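Local coordinates for putative glycoside hydrolase (Bacteroides ovatus, PDB 4ONZ), which is of unknown function but probably adopts the five-bladed beta-propeller fold shared by a large clan of glycoside hydrolases and related enzymes, at residues 278-283 with 319-324; 100-105 with 155-160; 208-213 with 228-233; 11-16 with 285-290. All blocks are in the same frame, centred on the assembly; numbering follows the deposited sequence. Where two conformers were deposited one is given.

Interaction 4 spans most of the chain, pairing residues 11-16 near the modelled N-terminus with strand 281-288; interactions 2 and 3 are nested, in that order, inside the loop it closes. Interaction 1 crosses it, since residues 278-283 begin the same strand and pair with the later strand 322-330. The centres of interactions 1 and 4 lie about 21 Å apart, and both reach the same mixed sheet as interaction 3. Interactions 3 and 4 touch, Ile233 CG2 packing 3.8 Å from Leu288 CD2. Interaction 2 stands apart, its centre about 28 Å or more from the others. Together the contacts join neighbouring sheets, a loop to a strand, and the N-terminal region to the propeller body.

Interaction 1 (278-283 with 319-324); sequences GNAYCA and DGTVFI
Tyr281 and Val322 meet where two strands start out in the same sense: over residues 281-283 and 322-324 the axes approach to 5.5 Å and diverge by 44°. In what is probably a five-bladed beta-propeller, these strands belong to different sheets, and the contact marks a seam between them. One backbone bond joins the segments, from Val322 N to Tyr281 O at 3.2 Å. Beside it a side chain takes the acceptor role: Tyr281 N donates almost straight to Thr321 OG1 at 2.9 Å. The hydroxyl reaches this amide because OG1 stands anti to its own backbone N (chi1 -172°).

The side chains of Tyr281 and Phe323 lie alongside each other and point the same way, yet their rings are turned almost perpendicular, with planes at 83° and centroids 5.4 Å apart. This is an offset edge-to-face pair in which Phe323 presents its edge. Phe323 CD1 comes to 3.7 Å from Tyr281 CD2, and Phe323 CE1 sits near both CD2 and CE2 of the tyrosine, which confines the contact to one flank of that ring. Thr321 OG1 lies near the ring plane at the CD1 flank. Glu247 of strand 245-255 touches both aromatic side chains, and an unidentified ligand, probably from the crystallisation liquor, lies next to Tyr281 and may mark a pocket.

At the start of the seam the carbonyl O of Gly320 rests 3.2 Å from Ala280 CB; the backbone angles of Gly320 call for glycine. Farther along, Asn264 OD1 accepts a bond from Ile324 N, and Ile324 CG1 presses unusually close to Ala283 CB, at 3.5 Å.

Interaction 2 (100-105 with 155-160); sequences NPVLFP and KNWTKH
Val102 and Lys155 bring their backbones to 5.5 Å between CA atoms, and from there the two segments run 32° apart with a water in the gap. That water donates to Val102 O at 2.7 Å, accepts from Trp157 N at 2.9 Å and adds a weak bond to Lys155 O. Around this bridge, Val102 CB packs on Lys155 O, while CG2 lies 3.9 Å from Trp157 CD1, the two side chains crossing obliquely. Leu103 CD1 fits against Trp157 CB. Leu103 CD1 also lies 3.8 Å from Lys159 CE.

Lys159 is extended beyond CG, which carries its ammonium group past Leu103 to Phe104 O, at 2.9 Å from NZ. The donor stands above the carbonyl plane, 40° out of it. NZ also forms salt bridges with Asp114 and Asp108, two carboxylates that probably balance its charge, in addition to the grip of the carbonyl.

Val102 and Leu103 both face Val84 of strand 82-89, forming a classic beta bulge, whereas strand 158-162 edges the next antiparallel sheet. The contact therefore joins two four-stranded antiparallel sheets, consistent with two neighbouring blades of the probable five-bladed beta-propeller.

Interaction 3 (208-213 with 228-233); sequences AIYAAT and NELMKI
Tyr210 is the side chain on which the 228-233 loop settles as it crosses the start of strand 210-214, the two touching parts running 100° apart. The strand belongs to a sheet of what is probably a five-bladed beta-propeller, and the loop leads on towards strand 245-255 of the same sheet.

From CB outward, the tyrosine meets the loop atom by atom. The bond from the backbone to CB leads away from the loop, yet CB lies 4.0 Å from the carbonyl O of Met231, a selenomethionine. CG is anti to the carbonyl carbon (chi1 -56°), and the ring beyond it comes nearer the loop. CD1 approaches Met231 O to 3.4 Å, and that oxygen lies at the ring edge, near its plane. CE1 touches two aliphatic groups, Leu230 CB at 3.5 Å and Lys232 CG at the same distance. Leu230 crosses the tyrosine at about a right angle and places CD1 over one face, whereas Lys232 lies alongside, its extended chain following the ring until CE reaches 3.6 Å from Tyr210 OH. Trp204 of the adjacent strand 200-204 stacks with the Tyr210 ring.

Two polar links flank this side chain. Ile233 N donates to Ile209 O at 2.7 Å, with the donor nearly along the C=O axis. On the other side of Tyr210 in sequence, a water accepts from Ala211 N and lies 2.7 Å from Met231 O, to which it can donate, spanning a gap that the backbones do not close. Beyond the Ile233 bond its side chain runs down the strand, and Ile233 CD1 ends 4.0 Å from Ala211 CB.

Interaction 4 (11-16 with 285-290); sequences NNWVIG and QLLLDG
Trp13 and Leu287 form the dense part of a contact in which a loop near the modelled N-terminus folds against strand 281-288 of what is probably a five-bladed beta-propeller. Leu287 CB sits over one face of the indole, 3.8 Å from the centroid of the six-membered ring and 12° off its normal, a CH-pi contact, while CD2 covers the pyrrole part near CG. The opposite face is taken by Val14 CG2 of the same loop, 3.8 Å above the ring plane, so both faces are occupied. Trp13 CH2 meets Gln285 O at 3.6 Å, at the ring edge and near its plane. Trp13 reaches this slot with CG held between its backbone N and carbonyl carbon (chi1 62°), and its NE1 is hydrogen-bonded to Asp298 OD2 on strand 296-299. Val260 of strand 258-266 touches both Trp13 and Leu287.

Packing thins towards both outer ends. Asn11 is exposed and poorly ordered, Asn12 is exposed too, and past Leu287 the strand draws away from the loop.

Polar pairing secures the other flank. The extended Gln285 crosses Ile15 at about a right angle and grips its backbone twice: OE1 accepts a hydrogen bond from Ile15 N at 3.0 Å, on a lone pair, and NE2 donates to Ile15 O at 2.9 Å. This buried amide is thereby held against rotation, with Ile15 O lying exactly in the amide plane of Gln285.

Interaction 1 (278-283 with 319-324)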
loop_
_atom_site.group_PDB
_atom_site.type_symbol
_atom_site.label_atom_id
_atom_site.label_comp_id
_atom_site.label_asym_id
_atom_site.label_seq_id
_atom_site.Cartn_x
_atom_site.Cartn_y
_atom_site.Cartn_z
ATOM N N GLY A 278 -17.482 0.585 13.514
ATOM C CA GLY A 278 -17.286 2.016 13.293
ATOM C C GLY A 278 -15.801 2.330 13.388
ATOM O O GLY A 278 -15.098 1.727 14.196
ATOM N N ASN A 279 -15.334 3.264 12.558
ATOM C CA ASN A 279 -13.914 3.666 12.471
ATOM C C ASN A 279 -12.920 2.573 12.039
ATOM O O ASN A 279 -11.715 2.772 12.082
ATOM C CB ASN A 279 -13.442 4.345 13.759
ATOM C CG ASN A 279 -14.103 5.690 13.975
ATOM O OD1 ASN A 279 -14.400 6.420 13.021
ATOM N ND2 ASN A 279 -14.322 6.036 15.231
ATOM N N ALA A 280 -13.415 1.437 11.579
ATOM C CA ALA A 280 -12.530 0.377 11.139
ATOM C C ALA A 280 -12.421 0.407 9.625
ATOM O O ALA A 280 -13.291 0.929 8.928
ATOM C CB ALA A 280 -13.044 -0.979 11.592
ATOM N N TYR A 281 -11.335 -0.160 9.139
ATOM C CA TYR A 281 -11.102 -0.285 7.723
ATOM C C TYR A 281 -11.464 -1.707 7.304
ATOM O O TYR A 281 -11.200 -2.668 8.035
ATOM C CB TYR A 281 -9.639 0.008 7.371
ATOM C CG TYR A 281 -9.164 1.437 7.554
ATOM C CD1 TYR A 281 -8.930 1.953 8.826
ATOM C CD2 TYR A 281 -8.890 2.253 6.457
ATOM C CE1 TYR A 281 -8.473 3.255 9.005
ATOM C CE2 TYR A 281 -8.403 3.548 6.626
ATOM C CZ TYR A 281 -8.195 4.046 7.897
ATOM O OH TYR A 281 -7.732 5.348 8.084
ATOM N N CYS A 282 -12.116 -1.802 6.149
ATOM C CA CYS A 282 -12.470 -3.051 5.484
ATOM C C CYS A 282 -12.068 -2.826 4.042
ATOM O O CYS A 282 -12.002 -1.690 3.607
ATOM C CB CYS A 282 -13.968 -3.321 5.534
ATOM S SG CYS A 282 -14.626 -3.445 7.195
ATOM N N ALA A 283 -11.831 -3.901 3.298
ATOM C CA ALA A 283 -11.328 -3.804 1.934
ATOM C C ALA A 283 -12.387 -4.033 0.854
ATOM O O ALA A 283 -13.182 -4.960 0.934
ATOM C CB ALA A 283 -10.193 -4.796 1.752
ATOM N N ASP A 319 -13.541 -4.564 17.802
ATOM C CA ASP A 319 -14.172 -5.332 16.730
ATOM C C ASP A 319 -13.223 -5.535 15.544
ATOM O O ASP A 319 -13.589 -6.159 14.551
ATOM C CB ASP A 319 -15.460 -4.646 16.277
ATOM C CG ASP A 319 -16.463 -4.453 17.419
ATOM O OD1 ASP A 319 -16.316 -5.106 18.471
ATOM O OD2 ASP A 319 -17.408 -3.649 17.258
ATOM N N GLY A 320 -12.009 -4.998 15.654
ATOM C CA GLY A 320 -10.974 -5.191 14.642
ATOM C C GLY A 320 -10.892 -4.193 13.509
ATOM O O GLY A 320 -11.788 -3.376 13.308
ATOM N N THR A 321 -9.786 -4.268 12.773
ATOM C CA THR A 321 -9.549 -3.422 11.605
ATOM C C THR A 321 -8.432 -4.046 10.759
ATOM O O THR A 321 -7.497 -4.651 11.300
ATOM C CB THR A 321 -9.232 -1.959 11.999
ATOM O OG1 THR A 321 -9.183 -1.143 10.824
ATOM C CG2 THR A 321 -7.913 -1.853 12.776
ATOM N N VAL A 322 -8.564 -3.947 9.437
ATOM C CA VAL A 322 -7.597 -4.517 8.501
ATOM C C VAL A 322 -7.301 -3.503 7.397
ATOM O O VAL A 322 -8.198 -2.773 6.964
ATOM C CB VAL A 322 -8.061 -5.867 7.892
ATOM C CG1 VAL A 322 -8.255 -6.889 8.991
ATOM C CG2 VAL A 322 -9.339 -5.723 7.076
ATOM N N PHE A 323 -6.039 -3.445 6.967
ATOM C CA PHE A 323 -5.600 -2.473 5.956
ATOM C C PHE A 323 -4.706 -3.184 4.954
ATOM O O PHE A 323 -3.568 -3.548 5.272
ATOM C CB PHE A 323 -4.873 -1.315 6.627
ATOM C CG PHE A 323 -4.645 -0.136 5.722
ATOM C CD1 PHE A 323 -5.639 0.810 5.539
ATOM C CD2 PHE A 323 -3.434 0.044 5.081
ATOM C CE1 PHE A 323 -5.437 1.909 4.721
ATOM C CE2 PHE A 323 -3.227 1.138 4.270
ATOM C CZ PHE A 323 -4.227 2.073 4.089
ATOM N N ILE A 324 -5.247 -3.387 3.754
ATOM C CA ILE A 324 -4.600 -4.166 2.692
ATOM C C ILE A 324 -3.607 -3.324 1.930
ATOM O O ILE A 324 -3.961 -2.255 1.434
ATOM C CB ILE A 324 -5.625 -4.713 1.679
ATOM C CG1 ILE A 324 -6.824 -5.360 2.379
ATOM C CG2 ILE A 324 -4.969 -5.696 0.720
ATOM C CD1 ILE A 324 -6.494 -6.425 3.390
#

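Interaction 2 (100-105 with 155-160)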
loop_
_atom_site.group_PDB
_atom_site.type_symbol
_atom_site.label_atom_id
_atom_site.label_comp_id
_atom_site.label_asym_id
_atom_site.label_seq_id
_atom_site.Cartn_x
_atom_site.Cartn_y
_atom_site.Cartn_z
ATOM N N ASN A 100 18.241 -4.208 10.963
ATOM C CA ASN A 100 18.189 -2.784 10.653
ATOM C C ASN A 100 17.080 -2.478 9.661
ATOM O O ASN A 100 16.834 -3.269 8.754
ATOM C CB ASN A 100 19.511 -2.305 10.057
ATOM C CG ASN A 100 20.664 -2.358 11.047
ATOM O OD1 ASN A 100 20.545 -2.898 12.150
ATOM N ND2 ASN A 100 21.797 -1.805 10.644
ATOM N N PRO A 101 16.431 -1.306 9.802
ATOM C CA PRO A 101 15.392 -0.945 8.841
ATOM C C PRO A 101 16.043 -0.604 7.519
ATOM O O PRO A 101 17.244 -0.311 7.487
ATOM C CB PRO A 101 14.755 0.293 9.469
ATOM C CG PRO A 101 15.877 0.930 10.215
ATOM C CD PRO A 101 16.661 -0.230 10.780
ATOM N N VAL A 102 15.271 -0.627 6.439
ATOM C CA VAL A 102 15.829 -0.360 5.108
ATOM C C VAL A 102 15.449 0.988 4.501
ATOM O O VAL A 102 15.987 1.354 3.456
ATOM C CB VAL A 102 15.509 -1.505 4.114
ATOM C CG1 VAL A 102 16.151 -2.799 4.594
ATOM C CG2 VAL A 102 14.005 -1.676 3.933
ATOM N N LEU A 103 14.508 1.709 5.117
ATOM C CA LEU A 103 14.151 3.066 4.680
ATOM C C LEU A 103 13.801 3.824 5.946
ATOM O O LEU A 103 12.928 3.406 6.711
ATOM C CB LEU A 103 12.980 3.105 3.688
ATOM C CG LEU A 103 12.657 4.499 3.123
ATOM C CD1 LEU A 103 13.803 5.046 2.299
ATOM C CD2 LEU A 103 11.404 4.486 2.269
ATOM N N PHE A 104 14.495 4.929 6.163
ATOM C CA PHE A 104 14.357 5.699 7.384
ATOM C C PHE A 104 14.873 7.113 7.203
ATOM O O PHE A 104 15.608 7.382 6.252
ATOM C CB PHE A 104 15.150 4.986 8.486
ATOM C CG PHE A 104 16.544 4.569 8.065
ATOM C CD1 PHE A 104 17.628 5.435 8.213
ATOM C CD2 PHE A 104 16.776 3.304 7.537
ATOM C CE1 PHE A 104 18.909 5.056 7.825
ATOM C CE2 PHE A 104 18.060 2.915 7.151
ATOM C CZ PHE A 104 19.126 3.792 7.296
ATOM N N PRO A 105 14.486 8.031 8.108
ATOM C CA PRO A 105 15.064 9.364 7.993
ATOM C C PRO A 105 16.574 9.260 8.222
ATOM O O PRO A 105 17.004 8.552 9.129
ATOM C CB PRO A 105 14.367 10.187 9.083
ATOM C CG PRO A 105 13.484 9.267 9.829
ATOM C CD PRO A 105 13.432 7.940 9.133
ATOM N N LYS A 155 16.971 -3.868 -0.261
ATOM C CA LYS A 155 17.596 -3.531 1.019
ATOM C C LYS A 155 18.207 -2.132 0.984
ATOM O O LYS A 155 18.206 -1.425 1.990
ATOM C CB LYS A 155 18.664 -4.576 1.355
ATOM C CG LYS A 155 18.111 -5.987 1.483
ATOM C CD LYS A 155 19.230 -7.020 1.537
ATOM C CE LYS A 155 18.674 -8.427 1.669
ATOM N NZ LYS A 155 19.772 -9.430 1.649
ATOM N N ASN A 156 18.744 -1.757 -0.181
ATOM C CA ASN A 156 19.335 -0.443 -0.368
ATOM C C ASN A 156 18.410 0.414 -1.228
ATOM O O ASN A 156 18.292 0.220 -2.433
ATOM C CB ASN A 156 20.731 -0.591 -0.952
ATOM C CG ASN A 156 21.670 -1.292 0.010
ATOM O OD1 ASN A 156 21.982 -0.765 1.078
ATOM N ND2 ASN A 156 22.111 -2.489 -0.353
ATOM N N TRP A 157 17.720 1.342 -0.562
ATOM C CA TRP A 157 16.738 2.242 -1.198
ATOM C C TRP A 157 17.296 3.628 -1.420
ATOM O O TRP A 157 17.964 4.168 -0.548
ATOM C CB TRP A 157 15.453 2.336 -0.349
ATOM C CG TRP A 157 14.734 1.036 -0.347
ATOM C CD1 TRP A 157 14.917 0.002 0.511
ATOM C CD2 TRP A 157 13.760 0.605 -1.299
ATOM N NE1 TRP A 157 14.114 -1.058 0.156
ATOM C CE2 TRP A 157 13.384 -0.705 -0.947
ATOM C CE3 TRP A 157 13.164 1.205 -2.415
ATOM C CZ2 TRP A 157 12.456 -1.438 -1.682
ATOM C CZ3 TRP A 157 12.229 0.480 -3.142
ATOM C CH2 TRP A 157 11.879 -0.822 -2.770
ATOM N N THR A 158 17.015 4.196 -2.589
ATOM C CA THR A 158 17.439 5.546 -2.931
ATOM C C THR A 158 16.191 6.429 -2.958
ATOM O O THR A 158 15.263 6.137 -3.697
ATOM C CB THR A 158 18.109 5.575 -4.324
ATOM O OG1 THR A 158 19.222 4.679 -4.331
ATOM C CG2 THR A 158 18.586 6.977 -4.687
ATOM N N LYS A 159 16.151 7.480 -2.135
ATOM C CA LYS A 159 15.000 8.399 -2.121
ATOM C C LYS A 159 15.105 9.281 -3.348
ATOM O O LYS A 159 16.202 9.619 -3.764
ATOM C CB LYS A 159 14.991 9.274 -0.861
ATOM C CG LYS A 159 14.811 8.490 0.435
ATOM C CD LYS A 159 14.962 9.369 1.663
ATOM C CE LYS A 159 15.024 8.549 2.946
ATOM N NZ LYS A 159 15.265 9.394 4.143
ATOM N N HIS A 160 13.975 9.629 -3.941
ATOM C CA HIS A 160 13.962 10.535 -5.088
ATOM C C HIS A 160 13.110 11.780 -4.844
ATOM O O HIS A 160 12.963 12.611 -5.731
ATOM C CB HIS A 160 13.504 9.803 -6.339
ATOM C CG HIS A 160 14.472 8.768 -6.797
ATOM N ND1 HIS A 160 15.576 9.071 -7.565
ATOM C CD2 HIS A 160 14.509 7.432 -6.593
ATOM C CE1 HIS A 160 16.259 7.968 -7.801
ATOM N NE2 HIS A 160 15.631 6.960 -7.226
HETATM O O HOH W 1 18.297 1.955 2.239
#

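Interaction 3 (208-213 with 228-233)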
loop_
_atom_site.group_PDB
_atom_site.type_symbol
_atom_site.label_atom_id
_atom_site.label_comp_id
_atom_site.label_asym_id
_atom_site.label_seq_id
_atom_site.Cartn_x
_atom_site.Cartn_y
_atom_site.Cartn_z
ATOM N N ALA A 208 -10.282 10.183 -1.367
ATOM C CA ALA A 208 -10.875 9.905 -2.657
ATOM C C ALA A 208 -9.819 9.144 -3.428
ATOM O O ALA A 208 -8.658 9.146 -3.041
ATOM C CB ALA A 208 -11.214 11.189 -3.377
ATOM N N ILE A 209 -10.217 8.496 -4.510
ATOM C CA ILE A 209 -9.263 7.831 -5.374
ATOM C C ILE A 209 -9.032 8.759 -6.563
ATOM O O ILE A 209 -9.964 9.081 -7.307
ATOM C CB ILE A 209 -9.759 6.469 -5.882
ATOM C CG1 ILE A 209 -10.068 5.519 -4.718
ATOM C CG2 ILE A 209 -8.741 5.855 -6.847
ATOM C CD1 ILE A 209 -8.881 5.078 -3.898
ATOM N N TYR A 210 -7.783 9.184 -6.709
ATOM C CA TYR A 210 -7.333 10.018 -7.802
ATOM C C TYR A 210 -6.403 9.200 -8.686
ATOM O O TYR A 210 -6.184 8.008 -8.441
ATOM C CB TYR A 210 -6.536 11.202 -7.273
ATOM C CG TYR A 210 -7.240 12.064 -6.253
ATOM C CD1 TYR A 210 -8.115 13.057 -6.650
ATOM C CD2 TYR A 210 -6.982 11.927 -4.897
ATOM C CE1 TYR A 210 -8.746 13.871 -5.728
ATOM C CE2 TYR A 210 -7.608 12.745 -3.966
ATOM C CZ TYR A 210 -8.487 13.719 -4.394
ATOM O OH TYR A 210 -9.127 14.545 -3.483
ATOM N N ALA A 211 -5.835 9.855 -9.693
ATOM C CA ALA A 211 -4.898 9.224 -10.599
ATOM C C ALA A 211 -3.740 10.161 -10.918
ATOM O O ALA A 211 -3.816 11.376 -10.691
ATOM C CB ALA A 211 -5.596 8.792 -11.874
ATOM N N ALA A 212 -2.645 9.579 -11.381
ATOM C CA ALA A 212 -1.481 10.345 -11.802
ATOM C C ALA A 212 -0.727 9.558 -12.856
ATOM O O ALA A 212 -0.773 8.331 -12.860
ATOM C CB ALA A 212 -0.577 10.653 -10.631
ATOM N N THR A 213 -0.052 10.276 -13.755
ATOM C CA THR A 213 0.737 9.650 -14.801
ATOM C C THR A 213 2.205 10.054 -14.635
ATOM O O THR A 213 2.508 11.020 -13.937
ATOM C CB THR A 213 0.220 10.049 -16.192
ATOM O OG1 THR A 213 0.404 11.450 -16.382
ATOM C CG2 THR A 213 -1.262 9.703 -16.347
ATOM N N ASN A 228 -9.901 22.251 -13.668
ATOM C CA ASN A 228 -8.498 22.369 -13.262
ATOM C C ASN A 228 -8.305 21.888 -11.814
ATOM O O ASN A 228 -7.369 22.308 -11.118
ATOM C CB ASN A 228 -8.013 23.817 -13.434
ATOM C CG ASN A 228 -6.504 23.939 -13.477
ATOM O OD1 ASN A 228 -5.825 23.071 -14.011
ATOM N ND2 ASN A 228 -5.971 25.048 -12.939
ATOM N N GLU A 229 -9.195 21.004 -11.369
ATOM C CA GLU A 229 -9.138 20.434 -10.026
ATOM C C GLU A 229 -8.755 18.964 -10.103
ATOM O O GLU A 229 -8.931 18.332 -11.135
ATOM C CB GLU A 229 -10.504 20.545 -9.344
ATOM C CG GLU A 229 -10.928 21.973 -9.032
ATOM C CD GLU A 229 -12.269 22.045 -8.331
ATOM O OE1 GLU A 229 -13.252 21.521 -8.880
ATOM O OE2 GLU A 229 -12.348 22.651 -7.241
ATOM N N LEU A 230 -8.246 18.419 -8.999
ATOM C CA LEU A 230 -7.918 16.990 -8.944
ATOM C C LEU A 230 -9.166 16.198 -9.297
ATOM O O LEU A 230 -10.229 16.408 -8.699
ATOM C CB LEU A 230 -7.446 16.601 -7.548
ATOM C CG LEU A 230 -6.137 17.233 -7.086
ATOM C CD1 LEU A 230 -5.927 17.014 -5.593
ATOM C CD2 LEU A 230 -4.988 16.669 -7.908
HETATM N N MSE A 231 -9.039 15.280 -10.250
HETATM C CA MSE A 231 -10.167 14.475 -10.686
HETATM C C MSE A 231 -10.376 13.275 -9.799
HETATM O O MSE A 231 -9.510 12.400 -9.717
HETATM C CB MSE A 231 -9.912 13.975 -12.103
HETATM C CG MSE A 231 -11.116 13.166 -12.570
HETATM SE SE MSE A 231 -10.874 12.608 -14.432
HETATM C CE MSE A 231 -9.560 11.201 -14.079
ATOM N N LYS A 232 -11.538 13.206 -9.151
ATOM C CA LYS A 232 -11.866 12.076 -8.280
ATOM C C LYS A 232 -12.539 10.986 -9.093
ATOM O O LYS A 232 -13.498 11.248 -9.824
ATOM C CB LYS A 232 -12.801 12.498 -7.150
ATOM C CG LYS A 232 -12.214 13.525 -6.211
ATOM C CD LYS A 232 -13.228 13.970 -5.177
ATOM C CE LYS A 232 -12.600 14.995 -4.255
ATOM N NZ LYS A 232 -13.520 15.417 -3.170
ATOM N N ILE A 233 -12.035 9.765 -8.954
ATOM C CA ILE A 233 -12.591 8.604 -9.627
ATOM C C ILE A 233 -13.727 8.023 -8.789
ATOM O O ILE A 233 -14.781 7.701 -9.323
ATOM C CB ILE A 233 -11.500 7.566 -9.902
ATOM C CG1 ILE A 233 -10.449 8.210 -10.822
ATOM C CG2 ILE A 233 -12.110 6.328 -10.539
ATOM C CD1 ILE A 233 -9.283 7.315 -11.164
HETATM O O HOH W 2 -6.886 12.510 -10.487
#

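Interaction 4 (11-16 with 285-290)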
loop_
_atom_site.group_PDB
_atom_site.type_symbol
_atom_site.label_atom_id
_atom_site.label_comp_id
_atom_site.label_asym_id
_atom_site.label_seq_id
_atom_site.Cartn_x
_atom_site.Cartn_y
_atom_site.Cartn_z
ATOM N N ASN A 11 -20.481 -10.861 -9.807
ATOM C CA ASN A 11 -19.108 -10.652 -9.247
ATOM C C ASN A 11 -18.083 -11.684 -9.738
ATOM O O ASN A 11 -17.306 -12.230 -8.954
ATOM C CB ASN A 11 -19.149 -10.612 -7.709
ATOM C CG ASN A 11 -19.765 -9.330 -7.167
ATOM O OD1 ASN A 11 -19.902 -8.334 -7.885
ATOM N ND2 ASN A 11 -20.125 -9.343 -5.887
ATOM N N ASN A 12 -18.087 -11.933 -11.046
ATOM C CA ASN A 12 -17.126 -12.846 -11.670
ATOM C C ASN A 12 -15.734 -12.201 -11.808
ATOM O O ASN A 12 -14.740 -12.903 -12.000
ATOM C CB ASN A 12 -17.626 -13.312 -13.048
ATOM C CG ASN A 12 -17.742 -12.172 -14.061
ATOM O OD1 ASN A 12 -17.991 -11.018 -13.702
ATOM N ND2 ASN A 12 -17.578 -12.500 -15.340
ATOM N N TRP A 13 -15.682 -10.870 -11.701
ATOM C CA TRP A 13 -14.444 -10.098 -11.831
ATOM C C TRP A 13 -13.666 -9.917 -10.520
ATOM O O TRP A 13 -12.510 -9.486 -10.534
ATOM C CB TRP A 13 -14.766 -8.706 -12.398
ATOM C CG TRP A 13 -15.674 -7.874 -11.522
ATOM C CD1 TRP A 13 -17.035 -7.784 -11.599
ATOM C CD2 TRP A 13 -15.278 -7.020 -10.440
ATOM N NE1 TRP A 13 -17.510 -6.927 -10.631
ATOM C CE2 TRP A 13 -16.450 -6.442 -9.910
ATOM C CE3 TRP A 13 -14.043 -6.682 -9.873
ATOM C CZ2 TRP A 13 -16.425 -5.547 -8.838
ATOM C CZ3 TRP A 13 -14.022 -5.794 -8.807
ATOM C CH2 TRP A 13 -15.204 -5.240 -8.303
ATOM N N VAL A 14 -14.295 -10.243 -9.398
ATOM C CA VAL A 14 -13.699 -10.033 -8.081
ATOM C C VAL A 14 -12.516 -10.967 -7.839
ATOM O O VAL A 14 -12.582 -12.145 -8.148
ATOM C CB VAL A 14 -14.763 -10.212 -6.973
ATOM C CG1 VAL A 14 -14.155 -10.037 -5.594
ATOM C CG2 VAL A 14 -15.900 -9.220 -7.171
ATOM N N ILE A 15 -11.425 -10.426 -7.311
ATOM C CA ILE A 15 -10.255 -11.240 -7.014
ATOM C C ILE A 15 -10.458 -11.837 -5.628
ATOM O O ILE A 15 -10.734 -11.119 -4.657
ATOM C CB ILE A 15 -8.945 -10.441 -7.089
ATOM C CG1 ILE A 15 -8.794 -9.804 -8.472
ATOM C CG2 ILE A 15 -7.760 -11.354 -6.795
ATOM C CD1 ILE A 15 -7.588 -8.918 -8.630
ATOM N N GLY A 16 -10.335 -13.158 -5.549
ATOM C CA GLY A 16 -10.530 -13.882 -4.305
ATOM C C GLY A 16 -11.190 -15.234 -4.546
ATOM O O GLY A 16 -11.315 -15.662 -5.687
ATOM N N GLN A 285 -13.183 -3.502 -3.694
ATOM C CA GLN A 285 -12.555 -3.583 -5.013
ATOM C C GLN A 285 -13.301 -2.716 -6.006
ATOM O O GLN A 285 -14.525 -2.608 -5.959
ATOM C CB GLN A 285 -12.484 -5.013 -5.539
ATOM C CG GLN A 285 -11.532 -5.896 -4.777
ATOM C CD GLN A 285 -11.433 -7.305 -5.339
ATOM O OE1 GLN A 285 -11.608 -7.539 -6.542
ATOM N NE2 GLN A 285 -11.118 -8.249 -4.467
ATOM N N LEU A 286 -12.537 -2.105 -6.901
ATOM C CA LEU A 286 -13.050 -1.242 -7.939
ATOM C C LEU A 286 -12.578 -1.837 -9.264
ATOM O O LEU A 286 -11.395 -2.157 -9.410
ATOM C CB LEU A 286 -12.482 0.166 -7.735
ATOM C CG LEU A 286 -13.026 1.328 -8.557
ATOM C CD1 LEU A 286 -14.519 1.506 -8.308
ATOM C CD2 LEU A 286 -12.278 2.616 -8.238
ATOM N N LEU A 287 -13.507 -2.032 -10.198
ATOM C CA LEU A 287 -13.196 -2.530 -11.530
ATOM C C LEU A 287 -13.260 -1.346 -12.472
ATOM O O LEU A 287 -14.306 -0.696 -12.594
ATOM C CB LEU A 287 -14.204 -3.589 -11.991
ATOM C CG LEU A 287 -13.900 -4.191 -13.375
ATOM C CD1 LEU A 287 -12.627 -5.029 -13.329
ATOM C CD2 LEU A 287 -15.056 -5.021 -13.899
ATOM N N LEU A 288 -12.150 -1.068 -13.145
ATOM C CA LEU A 288 -12.099 0.035 -14.086
ATOM C C LEU A 288 -11.839 -0.481 -15.483
ATOM O O LEU A 288 -11.314 -1.576 -15.658
ATOM C CB LEU A 288 -11.036 1.050 -13.684
ATOM C CG LEU A 288 -11.225 1.517 -12.238
ATOM C CD1 LEU A 288 -10.262 0.767 -11.324
ATOM C CD2 LEU A 288 -10.999 3.005 -12.091
ATOM N N ASP A 289 -12.193 0.333 -16.469
ATOM C CA ASP A 289 -12.029 -0.038 -17.872
ATOM C C ASP A 289 -10.543 -0.160 -18.214
ATOM O O ASP A 289 -9.745 0.722 -17.886
ATOM C CB ASP A 289 -12.732 0.990 -18.769
ATOM C CG ASP A 289 -12.824 0.548 -20.222
ATOM O OD1 ASP A 289 -11.776 0.335 -20.854
ATOM O OD2 ASP A 289 -13.951 0.450 -20.737
ATOM N N GLY A 290 -10.180 -1.270 -18.852
ATOM C CA GLY A 290 -8.792 -1.531 -19.233
ATOM C C GLY A 290 -8.264 -0.584 -20.299
ATOM O O GLY A 290 -7.057 -0.413 -20.426
#